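Local coordinates for protein enoyl-CoA hydratase/isomerase (Mycobacterium abscessus, PDB 3QXZ) that probably hydrates or isomerises the double bond of enoyl-CoA thioesters in fatty acid metabolism, as other members of the crotonase family do, at residues A[29-32]-A[33-37]; A[90-94]-A[95-99]; A[110-113]-A[114-118]; A[188-191]-A[192-196]; A[202-206]-A[207-211]. One frame throughout, in Å; residues are numbered along the deposited sequence. Where two conformers were deposited one is given.

Contact 1. Residues A[29-32]-A[33-37]; sequences NSFT and VELGR
Thr-32 is the N-cap of helix 33-48, and this contact ties the first helical turn to the loop before it. Thr-32 OG1 accepts the backbone N-H of Leu-35 at 3.0 Å, and the bond is fairly straight (159° at the hydrogen). The hydroxyl reaches that amide because it sits between the backbone N and the carbonyl carbon (chi1 67°). OG1 also lies 3.3 Å from Leu-35 CB, and the two side chains cross at about a right angle. The carbonyl of the same threonine starts the helical ladder. Thr-32 O takes the N-H of Gly-36 at 3.0 Å. One residue thus satisfies two amides at the helix start.

Phe-31 packs beside this turn. Its CG is swung away from the backbone N (chi1 -174°), which lays the ring against the helix backbone. Phe-31 CZ is 3.6 Å from Gly-36 CA, a close approach that the missing side chain of the glycine allows. Phe-31 CD1 meets Leu-35 CD2 at 4.1 Å, and the side chains cross obliquely. Ile-112 and Leu-116 of helix 112-117 also touch this ring.

On the exposed side, Arg-37 NH1 makes a salt bridge to Glu-34 OE1 at 3.0 Å, with the oxygen in the guanidinium plane. Val-33 CG1 lies over one face of that guanidinium, toward its rim. The whole is a threonine N-cap at a strand-to-helix connection, with an aromatic residue packed just before the cap.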
loop_
_atom_site.group_PDB
_atom_site.type_symbol
_atom_site.label_atom_id
_atom_site.label_comp_id
_atom_site.label_asym_id
_atom_site.label_seq_id
_atom_site.Cartn_x
_atom_site.Cartn_y
_atom_site.Cartn_z
ATOM N N ASN A 29 24.726 8.973 -16.534
ATOM C CA ASN A 29 24.910 7.728 -15.786
ATOM C C ASN A 29 24.015 6.615 -16.306
ATOM O O ASN A 29 23.397 5.905 -15.517
ATOM C CB ASN A 29 24.722 7.942 -14.263
ATOM C CG ASN A 29 25.326 9.247 -13.769
ATOM O OD1 ASN A 29 26.431 9.645 -14.190
ATOM N ND2 ASN A 29 24.612 9.935 -12.885
ATOM N N SER A 30 23.968 6.443 -17.628
ATOM C CA SER A 30 23.122 5.413 -18.234
ATOM C C SER A 30 23.442 4.028 -17.694
ATOM O O SER A 30 24.576 3.736 -17.304
ATOM C CB SER A 30 23.246 5.411 -19.761
ATOM O OG SER A 30 24.567 5.059 -20.139
ATOM N N PHE A 31 22.413 3.188 -17.639
ATOM C CA PHE A 31 22.570 1.816 -17.213
ATOM C C PHE A 31 23.153 0.973 -18.333
ATOM O O PHE A 31 22.761 1.102 -19.499
ATOM C CB PHE A 31 21.228 1.222 -16.780
ATOM C CG PHE A 31 21.354 -0.146 -16.198
ATOM C CD1 PHE A 31 21.750 -0.307 -14.866
ATOM C CD2 PHE A 31 21.107 -1.271 -16.969
ATOM C CE1 PHE A 31 21.904 -1.567 -14.322
ATOM C CE2 PHE A 31 21.259 -2.547 -16.429
ATOM C CZ PHE A 31 21.650 -2.681 -15.092
ATOM N N THR A 32 24.083 0.105 -17.958
ATOM C CA THR A 32 24.668 -0.880 -18.862
ATOM C C THR A 32 24.695 -2.232 -18.178
ATOM O O THR A 32 24.658 -2.316 -16.939
ATOM C CB THR A 32 26.125 -0.529 -19.260
ATOM O OG1 THR A 32 26.971 -0.635 -18.109
ATOM C CG2 THR A 32 26.219 0.889 -19.872
ATOM N N VAL A 33 24.827 -3.288 -18.976
ATOM C CA VAL A 33 24.895 -4.649 -18.460
ATOM C C VAL A 33 26.047 -4.781 -17.472
ATOM O O VAL A 33 25.873 -5.318 -16.370
ATOM C CB VAL A 33 25.088 -5.673 -19.608
ATOM C CG1 VAL A 33 25.207 -7.085 -19.044
ATOM C CG2 VAL A 33 23.944 -5.594 -20.607
ATOM N N GLU A 34 27.211 -4.267 -17.852
ATOM C CA GLU A 34 28.378 -4.314 -16.970
ATOM C C GLU A 34 28.169 -3.545 -15.666
ATOM O O GLU A 34 28.572 -4.016 -14.600
ATOM C CB GLU A 34 29.659 -3.864 -17.700
ATOM C CG GLU A 34 30.947 -3.953 -16.859
ATOM C CD GLU A 34 31.312 -5.365 -16.411
ATOM O OE1 GLU A 34 30.883 -6.355 -17.037
ATOM O OE2 GLU A 34 32.053 -5.486 -15.420
ATOM N N LEU A 35 27.524 -2.385 -15.735
ATOM C CA LEU A 35 27.205 -1.646 -14.507
ATOM C C LEU A 35 26.330 -2.501 -13.600
ATOM O O LEU A 35 26.552 -2.537 -12.381
ATOM C CB LEU A 35 26.499 -0.329 -14.820
ATOM C CG LEU A 35 26.177 0.581 -13.626
ATOM C CD1 LEU A 35 27.457 1.146 -12.974
ATOM C CD2 LEU A 35 25.255 1.689 -14.066
ATOM N N GLY A 36 25.345 -3.194 -14.178
ATOM C CA GLY A 36 24.469 -4.067 -13.360
ATOM C C GLY A 36 25.227 -5.196 -12.684
ATOM O O GLY A 36 24.979 -5.515 -11.510
ATOM N N ARG A 37 26.174 -5.799 -13.411
ATOM C CA ARG A 37 27.037 -6.844 -12.851
ATOM C C ARG A 37 27.844 -6.314 -11.680
ATOM O O ARG A 37 27.914 -6.957 -10.628
ATOM C CB ARG A 37 28.007 -7.365 -13.911
ATOM C CG ARG A 37 27.341 -8.158 -15.009
ATOM C CD ARG A 37 28.400 -8.674 -15.966
ATOM N NE ARG A 37 27.790 -9.304 -17.135
ATOM C CZ ARG A 37 28.228 -9.150 -18.380
ATOM N NH1 ARG A 37 29.260 -8.360 -18.627
ATOM N NH2 ARG A 37 27.617 -9.760 -19.383
#

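Contact 2. Residues A[90-94]-A[95-99]; sequences VQPAA and FELRT. With K (potassium ion), chain D.
Ala-93 and Glu-96 close a 3-10 turn in the long connection between strand 54-59 and strand 101-105, a few residues before a potassium site. Glu-96 N donates to Ala-93 O at 3.0 Å, and Leu-97 N to Ala-94 O at 3.2 Å. The two bonds close successive turns, each three residues long.

The side chain of Glu-96 folds back on the same turn. In the conformer given, one of two deposited, Glu-96 OE1 accepts the N-H of Ala-93 at 3.0 Å, from 42° above the carboxylate plane. A water lies 3.0 Å from Glu-96 OE1 and can donate to it, though it has other acceptors nearby.

Phe-95 has its CG between the backbone N and the carbonyl carbon (chi1 62°). This brings the ring back over Ala-93. The methyl Ala-93 CB makes a CH-pi contact with one ring face, 3.8 Å from the Phe-95 centroid and 23° off the normal. The turn follows a cis peptide bond before Pro-92. Pro-92 CG meets Leu-97 CD2 at 3.8 Å, with the side chains about perpendicular. Leu-97 also packs on Tyr-43 of helix 33-48 and on Ile-55 of the main sheet.

At the end of the segment, Thr-99 OG1 binds potassium at 2.9 Å. The backbone oxygens of Leu-46, Asp-47, Asp-49 and Val-52 complete the protein ligands. A water joins them, its oxygen 2.7 Å from the potassium.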
loop_
_atom_site.group_PDB
_atom_site.type_symbol
_atom_site.label_atom_id
_atom_site.label_comp_id
_atom_site.label_asym_id
_atom_site.label_seq_id
_atom_site.Cartn_x
_atom_site.Cartn_y
_atom_site.Cartn_z
ATOM N N VAL A 90 20.473 -6.755 -11.882
ATOM C CA VAL A 90 21.222 -6.502 -10.654
ATOM C C VAL A 90 20.816 -7.553 -9.639
ATOM O O VAL A 90 19.653 -7.579 -9.204
ATOM C CB VAL A 90 20.970 -5.084 -10.111
ATOM C CG1 VAL A 90 21.656 -4.902 -8.759
ATOM C CG2 VAL A 90 21.450 -4.046 -11.106
ATOM N N GLN A 91 21.748 -8.431 -9.295
ATOM C CA GLN A 91 21.512 -9.520 -8.363
ATOM C C GLN A 91 22.744 -9.643 -7.466
ATOM O O GLN A 91 23.877 -9.659 -7.956
ATOM C CB GLN A 91 21.245 -10.826 -9.125
ATOM C CG GLN A 91 19.968 -10.760 -9.977
ATOM C CD GLN A 91 19.691 -12.039 -10.739
ATOM O OE1 GLN A 91 19.767 -13.134 -10.185
ATOM N NE2 GLN A 91 19.345 -11.905 -12.015
ATOM N N PRO A 92 22.550 -9.690 -6.137
ATOM C CA PRO A 92 21.269 -9.620 -5.435
ATOM C C PRO A 92 20.649 -8.234 -5.527
ATOM O O PRO A 92 21.357 -7.234 -5.799
ATOM C CB PRO A 92 21.664 -9.887 -3.983
ATOM C CG PRO A 92 23.047 -9.366 -3.882
ATOM C CD PRO A 92 23.675 -9.778 -5.198
ATOM N N ALA A 93 19.346 -8.180 -5.294
ATOM C CA ALA A 93 18.607 -6.907 -5.218
ATOM C C ALA A 93 18.888 -6.312 -3.837
ATOM O O ALA A 93 19.148 -7.031 -2.868
ATOM C CB ALA A 93 17.136 -7.146 -5.379
ATOM N N ALA A 94 18.809 -4.995 -3.730
ATOM C CA ALA A 94 19.080 -4.332 -2.456
ATOM C C ALA A 94 18.185 -4.876 -1.334
ATOM O O ALA A 94 18.644 -4.997 -0.182
ATOM C CB ALA A 94 18.924 -2.827 -2.607
ATOM N N PHE A 95 16.927 -5.203 -1.660
ATOM C CA PHE A 95 15.975 -5.664 -0.643
ATOM C C PHE A 95 16.244 -7.109 -0.164
ATOM O O PHE A 95 15.555 -7.569 0.747
ATOM C CB PHE A 95 14.508 -5.473 -1.108
ATOM C CG PHE A 95 14.158 -6.247 -2.329
ATOM C CD1 PHE A 95 13.895 -7.616 -2.259
ATOM C CD2 PHE A 95 14.092 -5.606 -3.566
ATOM C CE1 PHE A 95 13.597 -8.356 -3.416
ATOM C CE2 PHE A 95 13.785 -6.328 -4.727
ATOM C CZ PHE A 95 13.542 -7.687 -4.658
ATOM N N GLU A 96 17.231 -7.790 -0.755
ATOM C CA GLU A 96 17.626 -9.126 -0.315
ATOM C C GLU A 96 18.737 -9.075 0.726
ATOM O O GLU A 96 19.081 -10.106 1.318
ATOM C CB GLU A 96 18.083 -9.965 -1.523
ATOM C CG GLU A 96 16.903 -10.359 -2.409
ATOM C CD GLU A 96 17.247 -11.027 -3.737
ATOM O OE1 GLU A 96 18.301 -10.765 -4.324
ATOM O OE2 GLU A 96 16.392 -11.797 -4.233
ATOM N N LEU A 97 19.312 -7.892 0.949
ATOM C CA LEU A 97 20.487 -7.752 1.836
ATOM C C LEU A 97 20.102 -7.642 3.311
ATOM O O LEU A 97 18.971 -7.281 3.644
ATOM C CB LEU A 97 21.283 -6.494 1.458
ATOM C CG LEU A 97 21.678 -6.344 -0.014
ATOM C CD1 LEU A 97 22.511 -5.075 -0.185
ATOM C CD2 LEU A 97 22.382 -7.592 -0.569
ATOM N N ARG A 98 21.059 -7.924 4.193
ATOM C CA ARG A 98 20.874 -7.631 5.618
ATOM C C ARG A 98 21.119 -6.143 5.910
ATOM O O ARG A 98 20.600 -5.606 6.889
ATOM C CB ARG A 98 21.819 -8.504 6.443
ATOM C CG ARG A 98 21.593 -9.992 6.228
ATOM C CD ARG A 98 22.674 -10.848 6.868
ATOM N NE ARG A 98 24.019 -10.442 6.462
ATOM C CZ ARG A 98 24.644 -10.886 5.375
ATOM N NH1 ARG A 98 24.056 -11.759 4.569
ATOM N NH2 ARG A 98 25.866 -10.455 5.092
ATOM N N THR A 99 21.857 -5.481 5.034
ATOM C CA THR A 99 22.294 -4.098 5.222
ATOM C C THR A 99 21.291 -3.124 4.633
ATOM O O THR A 99 20.941 -3.261 3.470
ATOM C CB THR A 99 23.670 -3.893 4.555
ATOM O OG1 THR A 99 24.591 -4.845 5.110
ATOM C CG2 THR A 99 24.218 -2.476 4.734
HETATM K K K D . 27.325 -5.168 5.975
HETATM O O HOH W 1 18.833 -11.997 -7.017
HETATM O O HOH W 2 26.886 -6.627 8.233
#

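Contact 3. Residues A[110-113]-A[114-118]; sequences IGIG and MTLAL
Gly-111 O accepts from two amides of the first turn of helix 112-117. The bond from Thr-115 N is 2.9 Å long and nearly straight (162°). The bond from Met-114 N has the same length but a poor angle, and is weak. Gly-111 is at the N-cap position, and its positive phi of 64° suits a glycine. Further along, Leu-116 N donates to Ile-112 O at 2.9 Å. The next bond, Ala-117 N to Gly-113 O at 3.4 Å, is weak.

This is the glycine-rich helix start of the crotonase fold. In relatives the N-terminal end of the matching helix lies at the oxyanion hole and polarises the thioester carbonyl. The same role is probable here.

Among the van der Waals contacts is that of the Thr-115 hydroxyl. Its OG1 stands between the backbone N and the carbonyl carbon, which sets it back over the preceding turn. Thr-115 OG1 lies 3.3 Å from Ile-112 CA and 3.6 Å from Ile-112 CG1. The hydroxyl has its hydrogen-bond partner elsewhere, in Asp-143 OD1.

The apolar part is made by Ile-112 and Leu-116. These side chains lie side by side and point the same way, with Ile-112 CG1 3.8 Å from Leu-116 CG. Ile-112 also touches Pro-89. Met-114 leaves on another side. Its chain bends at chi2 and chi3, and it packs on Tyr-131.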
loop_
_atom_site.group_PDB
_atom_site.type_symbol
_atom_site.label_atom_id
_atom_site.label_comp_id
_atom_site.label_asym_id
_atom_site.label_seq_id
_atom_site.Cartn_x
_atom_site.Cartn_y
_atom_site.Cartn_z
ATOM N N ILE A 110 15.289 7.321 -14.765
ATOM C CA ILE A 110 14.379 6.946 -15.856
ATOM C C ILE A 110 14.516 5.456 -16.168
ATOM O O ILE A 110 15.637 4.936 -16.233
ATOM C CB ILE A 110 14.697 7.765 -17.153
ATOM C CG1 ILE A 110 14.640 9.286 -16.895
ATOM C CG2 ILE A 110 13.805 7.337 -18.323
ATOM C CD1 ILE A 110 13.299 9.806 -16.596
ATOM N N GLY A 111 13.388 4.770 -16.352
ATOM C CA GLY A 111 13.414 3.369 -16.783
ATOM C C GLY A 111 14.070 2.496 -15.735
ATOM O O GLY A 111 13.662 2.534 -14.560
ATOM N N ILE A 112 15.070 1.709 -16.125
ATOM C CA ILE A 112 15.777 0.884 -15.152
ATOM C C ILE A 112 16.523 1.735 -14.101
ATOM O O ILE A 112 16.788 1.265 -12.980
ATOM C CB ILE A 112 16.666 -0.210 -15.817
ATOM C CG1 ILE A 112 16.989 -1.318 -14.775
ATOM C CG2 ILE A 112 17.861 0.439 -16.565
ATOM C CD1 ILE A 112 17.239 -2.669 -15.359
ATOM N N GLY A 113 16.823 2.996 -14.427
ATOM C CA GLY A 113 17.348 3.905 -13.401
ATOM C C GLY A 113 16.378 4.053 -12.236
ATOM O O GLY A 113 16.792 4.079 -11.065
ATOM N N MET A 114 15.088 4.167 -12.562
ATOM C CA MET A 114 14.080 4.222 -11.520
ATOM C C MET A 114 13.775 2.840 -10.926
ATOM O O MET A 114 13.656 2.708 -9.699
ATOM C CB MET A 114 12.799 4.876 -12.033
ATOM C CG MET A 114 11.645 4.873 -11.012
ATOM S SD MET A 114 12.001 5.646 -9.404
ATOM C CE MET A 114 12.038 7.336 -9.963
ATOM N N THR A 115 13.637 1.809 -11.764
ATOM C CA THR A 115 13.240 0.505 -11.192
ATOM C C THR A 115 14.319 -0.073 -10.271
ATOM O O THR A 115 13.970 -0.680 -9.266
ATOM C CB THR A 115 12.778 -0.504 -12.250
ATOM O OG1 THR A 115 13.900 -0.827 -13.074
ATOM C CG2 THR A 115 11.649 0.061 -13.116
ATOM N N LEU A 116 15.600 0.171 -10.564
ATOM C CA LEU A 116 16.657 -0.194 -9.608
ATOM C C LEU A 116 16.605 0.645 -8.332
ATOM O O LEU A 116 16.915 0.137 -7.243
ATOM C CB LEU A 116 18.053 -0.125 -10.218
ATOM C CG LEU A 116 18.274 -1.222 -11.230
ATOM C CD1 LEU A 116 19.572 -0.959 -11.917
ATOM C CD2 LEU A 116 18.248 -2.630 -10.630
ATOM N N ALA A 117 16.244 1.917 -8.437
ATOM C CA ALA A 117 16.091 2.737 -7.228
ATOM C C ALA A 117 14.972 2.214 -6.337
ATOM O O ALA A 117 15.051 2.331 -5.096
ATOM C CB ALA A 117 15.851 4.190 -7.595
ATOM N N LEU A 118 13.957 1.605 -6.958
ATOM C CA LEU A 118 12.849 1.022 -6.189
ATOM C C LEU A 118 13.276 -0.179 -5.347
ATOM O O LEU A 118 12.503 -0.624 -4.506
ATOM C CB LEU A 118 11.680 0.635 -7.090
ATOM C CG LEU A 118 11.006 1.754 -7.875
ATOM C CD1 LEU A 118 9.859 1.143 -8.693
ATOM C CD2 LEU A 118 10.493 2.917 -6.991
#

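Contact 4. Residues A[188-191]-A[192-196]; sequences KVLG and AALRM
Lys-188 O is gripped by two donors. Ala-192 N reaches it at 3.1 Å as an ordinary helical bond, and a water donates to Lys-188 O at 2.7 Å. The same water accepts from Arg-195 NH2 at 3.0 Å and lies at the guanidinium edge, in its plane. The water thus bridges a backbone carbonyl and a side chain two turns apart.

A bend at chi3 (-59°) turns the Arg-195 guanidinium back along the helix, over Gly-191. Two atoms lie against one of its faces, both toward the rim. Gly-191 O is 3.4 Å from the guanidinium plane of Arg-195, and Ala-192 CA is 3.5 Å from it. That oxygen takes its hydrogen bond from Arg-195 N.

Leu-194 N donates to Leu-190 O at 2.9 Å. Leu-194 CG also rests 3.4 Å from Leu-190 O. The two leucines meet through Leu-190 CG and Leu-194 CD1 at 4.0 Å.

The buried side faces the main sheet. Val-189 packs on both strands 101-105 and 122-126, Ala-192 on Ile-124, and Ala-193 on Ile-102 and Ala-104. Ala-193 and Leu-190 also pack on Val-56 of strand 54-59. Met-196 reaches Thr-165 of the second subunit. The arrangement is that of an amphipathic helix laid on the parallel strands of a crotonase fold, with its charged residues on the outer side.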
loop_
_atom_site.group_PDB
_atom_site.type_symbol
_atom_site.label_atom_id
_atom_site.label_comp_id
_atom_site.label_asym_id
_atom_site.label_seq_id
_atom_site.Cartn_x
_atom_site.Cartn_y
_atom_site.Cartn_z
ATOM N N LYS A 188 20.832 19.020 -1.973
ATOM C CA LYS A 188 20.633 18.662 -0.572
ATOM C C LYS A 188 20.370 17.150 -0.400
ATOM O O LYS A 188 20.436 16.625 0.708
ATOM C CB LYS A 188 19.452 19.452 0.013
ATOM C CG LYS A 188 19.646 20.991 0.054
ATOM C CD LYS A 188 20.765 21.383 1.017
ATOM C CE LYS A 188 21.020 22.890 1.024
ATOM N NZ LYS A 188 22.197 23.216 1.884
ATOM N N VAL A 189 20.106 16.452 -1.496
ATOM C CA VAL A 189 19.667 15.040 -1.416
ATOM C C VAL A 189 20.720 14.099 -0.815
ATOM O O VAL A 189 20.416 13.347 0.133
ATOM C CB VAL A 189 19.236 14.533 -2.811
ATOM C CG1 VAL A 189 19.017 13.015 -2.800
ATOM C CG2 VAL A 189 17.940 15.233 -3.265
ATOM N N LEU A 190 21.945 14.134 -1.336
ATOM C CA LEU A 190 22.973 13.231 -0.850
ATOM C C LEU A 190 23.302 13.490 0.616
ATOM O O LEU A 190 23.431 12.554 1.402
ATOM C CB LEU A 190 24.233 13.292 -1.727
ATOM C CG LEU A 190 25.386 12.357 -1.324
ATOM C CD1 LEU A 190 24.971 10.870 -1.197
ATOM C CD2 LEU A 190 26.561 12.532 -2.313
ATOM N N GLY A 191 23.429 14.763 1.000
ATOM C CA GLY A 191 23.702 15.112 2.389
ATOM C C GLY A 191 22.628 14.601 3.336
ATOM O O GLY A 191 22.936 14.135 4.431
ATOM N N ALA A 192 21.360 14.688 2.926
ATOM C CA ALA A 192 20.281 14.170 3.769
ATOM C C ALA A 192 20.375 12.647 3.901
ATOM O O ALA A 192 20.186 12.097 4.985
ATOM C CB ALA A 192 18.911 14.572 3.221
ATOM N N ALA A 193 20.676 11.967 2.800
ATOM C CA ALA A 193 20.833 10.517 2.830
ATOM C C ALA A 193 21.992 10.102 3.757
ATOM O O ALA A 193 21.876 9.148 4.539
ATOM C CB ALA A 193 21.031 9.975 1.420
ATOM N N LEU A 194 23.097 10.841 3.690
ATOM C CA LEU A 194 24.264 10.572 4.542
ATOM C C LEU A 194 23.968 10.822 6.024
ATOM O O LEU A 194 24.393 10.038 6.883
ATOM C CB LEU A 194 25.506 11.362 4.074
ATOM C CG LEU A 194 26.054 10.928 2.716
ATOM C CD1 LEU A 194 27.111 11.883 2.205
ATOM C CD2 LEU A 194 26.604 9.529 2.772
ATOM N N ARG A 195 23.221 11.879 6.342
ATOM C CA ARG A 195 22.852 12.113 7.744
ATOM C C ARG A 195 22.008 10.950 8.271
ATOM O O ARG A 195 22.202 10.485 9.409
ATOM C CB ARG A 195 22.114 13.446 7.919
ATOM C CG ARG A 195 23.061 14.672 7.889
ATOM C CD ARG A 195 22.366 15.984 8.292
ATOM N NE ARG A 195 21.227 16.319 7.431
ATOM C CZ ARG A 195 21.318 16.914 6.241
ATOM N NH1 ARG A 195 22.502 17.264 5.748
ATOM N NH2 ARG A 195 20.216 17.163 5.547
ATOM N N MET A 196 21.074 10.472 7.444
ATOM C CA MET A 196 20.246 9.341 7.832
ATOM C C MET A 196 21.087 8.074 7.995
ATOM O O MET A 196 20.909 7.330 8.958
ATOM C CB MET A 196 19.146 9.144 6.791
ATOM C CG MET A 196 18.152 8.041 7.154
ATOM S SD MET A 196 16.898 7.789 5.897
ATOM C CE MET A 196 15.878 9.232 6.130
HETATM O O HOH W 3 21.041 18.184 2.867
#

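Contact 5. Residues A[202-206]-A[207-211]; sequences TNVAP and ESAAL. With EDO (1,2-ethanediol), chain H.
Ala-205 and Ser-208 form the tight part of this helix start. Ala-205 CB touches Ser-208 OG at 3.4 Å. Ser-208 OG stands anti to its own carbonyl carbon (chi1 -68°), which brings it to the alanine methyl. The hydroxyl is hydrogen-bonded to Val-140 O of the second subunit, and Gly-139 of that subunit packs on both residues. Ala-205 O accepts Ala-209 N at 3.0 Å, and the bond is nearly straight (168°). Val-204 CG1 adds an apolar touch on Ala-209 CB at 3.9 Å, and Leu-164 of the second subunit packs on the valine.

Val-204 and Ala-205 form the short link between helix 186-203 and helix 206-222. Ala-205 is at the N-cap. Pro-206 opens the second helix, where its missing N-H costs no bond.

The other side is looser. Pro-206 O takes Ala-210 N at 3.1 Å and also accepts from a 1,2-ethanediol, whose O1 lies 3.0 Å from Pro-206 O. The diol probably comes from the crystallisation liquor, and it is also hydrogen-bonded to Arg-53 NE. Glu-207 OE2 makes a salt bridge to Arg-239 of helix 226-241.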
loop_
_atom_site.group_PDB
_atom_site.type_symbol
_atom_site.label_atom_id
_atom_site.label_comp_id
_atom_site.label_asym_id
_atom_site.label_seq_id
_atom_site.Cartn_x
_atom_site.Cartn_y
_atom_site.Cartn_z
ATOM N N THR A 202 25.395 4.846 13.768
ATOM C CA THR A 202 25.721 5.200 15.152
ATOM C C THR A 202 24.686 4.660 16.136
ATOM O O THR A 202 25.042 4.039 17.142
ATOM C CB THR A 202 25.821 6.718 15.280
ATOM O OG1 THR A 202 26.834 7.167 14.371
ATOM C CG2 THR A 202 26.201 7.121 16.717
ATOM N N ASN A 203 23.400 4.870 15.848
ATOM C CA ASN A 203 22.362 4.726 16.863
ATOM C C ASN A 203 21.429 3.547 16.729
ATOM O O ASN A 203 20.587 3.344 17.610
ATOM C CB ASN A 203 21.548 6.012 16.953
ATOM C CG ASN A 203 22.392 7.167 17.421
ATOM O OD1 ASN A 203 23.053 7.079 18.455
ATOM N ND2 ASN A 203 22.413 8.226 16.648
ATOM N N VAL A 204 21.596 2.756 15.668
ATOM C CA VAL A 204 20.749 1.571 15.461
ATOM C C VAL A 204 21.625 0.326 15.585
ATOM O O VAL A 204 22.698 0.246 14.980
ATOM C CB VAL A 204 20.059 1.630 14.081
ATOM C CG1 VAL A 204 19.359 0.295 13.745
ATOM C CG2 VAL A 204 19.079 2.818 14.025
ATOM N N ALA A 205 21.196 -0.641 16.388
ATOM C CA ALA A 205 22.027 -1.835 16.619
ATOM C C ALA A 205 22.178 -2.638 15.317
ATOM O O ALA A 205 21.211 -2.761 14.554
ATOM C CB ALA A 205 21.434 -2.709 17.714
ATOM N N PRO A 206 23.372 -3.196 15.047
ATOM C CA PRO A 206 23.581 -3.898 13.758
ATOM C C PRO A 206 22.638 -5.076 13.543
ATOM O O PRO A 206 22.032 -5.199 12.467
ATOM C CB PRO A 206 25.049 -4.367 13.816
ATOM C CG PRO A 206 25.562 -3.988 15.169
ATOM C CD PRO A 206 24.609 -3.070 15.845
ATOM N N GLU A 207 22.479 -5.935 14.547
ATOM C CA GLU A 207 21.613 -7.098 14.380
ATOM C C GLU A 207 20.140 -6.685 14.351
ATOM O O GLU A 207 19.319 -7.318 13.674
ATOM C CB GLU A 207 21.897 -8.171 15.448
ATOM C CG GLU A 207 21.310 -9.538 15.112
ATOM C CD GLU A 207 21.929 -10.236 13.904
ATOM O OE1 GLU A 207 22.970 -9.788 13.361
ATOM O OE2 GLU A 207 21.357 -11.260 13.503
ATOM N N SER A 208 19.775 -5.647 15.103
ATOM C CA SER A 208 18.408 -5.114 15.054
ATOM C C SER A 208 18.044 -4.687 13.621
ATOM O O SER A 208 16.970 -5.051 13.103
ATOM C CB SER A 208 18.298 -3.905 15.988
ATOM O OG SER A 208 18.412 -4.304 17.343
ATOM N N ALA A 209 18.925 -3.917 12.988
ATOM C CA ALA A 209 18.664 -3.494 11.603
ATOM C C ALA A 209 18.576 -4.683 10.663
ATOM O O ALA A 209 17.672 -4.735 9.823
ATOM C CB ALA A 209 19.736 -2.539 11.131
ATOM N N ALA A 210 19.490 -5.642 10.802
ATOM C CA ALA A 210 19.525 -6.787 9.877
ATOM C C ALA A 210 18.260 -7.633 10.001
ATOM O O ALA A 210 17.661 -8.012 8.980
ATOM C CB ALA A 210 20.766 -7.642 10.152
ATOM N N LEU A 211 17.852 -7.963 11.223
ATOM C CA LEU A 211 16.681 -8.817 11.404
ATOM C C LEU A 211 15.407 -8.103 11.010
ATOM O O LEU A 211 14.503 -8.734 10.426
ATOM C CB LEU A 211 16.580 -9.323 12.844
ATOM C CG LEU A 211 17.679 -10.309 13.262
ATOM C CD1 LEU A 211 17.491 -10.689 14.733
ATOM C CD2 LEU A 211 17.770 -11.561 12.391
HETATM C C1 EDO H . 23.429 -5.072 9.048
HETATM O O1 EDO H . 22.422 -4.265 9.659
HETATM C C2 EDO H . 24.597 -4.146 8.756
HETATM O O2 EDO H . 25.257 -3.744 9.982
#

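Overall arrangement
The five contacts follow one another along the chain without overlap, from the N-terminal helix start to the C-terminal helices. Contacts 1, 2 and 3 form one cluster, with centres 12 to 16 Å apart. The ring of contact 1 packs on contact 3, and Val-90 of contact 2 touches both. Contact 4 lies apart on helix 186-203, about 11 Å from each of these at the nearest atoms. Contact 5 begins at the end of that same helix and touches contact 2 where Ala-210 meets Arg-98. Its centre is 31 Å from contact 1, across the chain's centre. The cluster joins elements round the probable active-site helix, while contacts 4 and 5 reach the second subunit, contact 5 far more broadly.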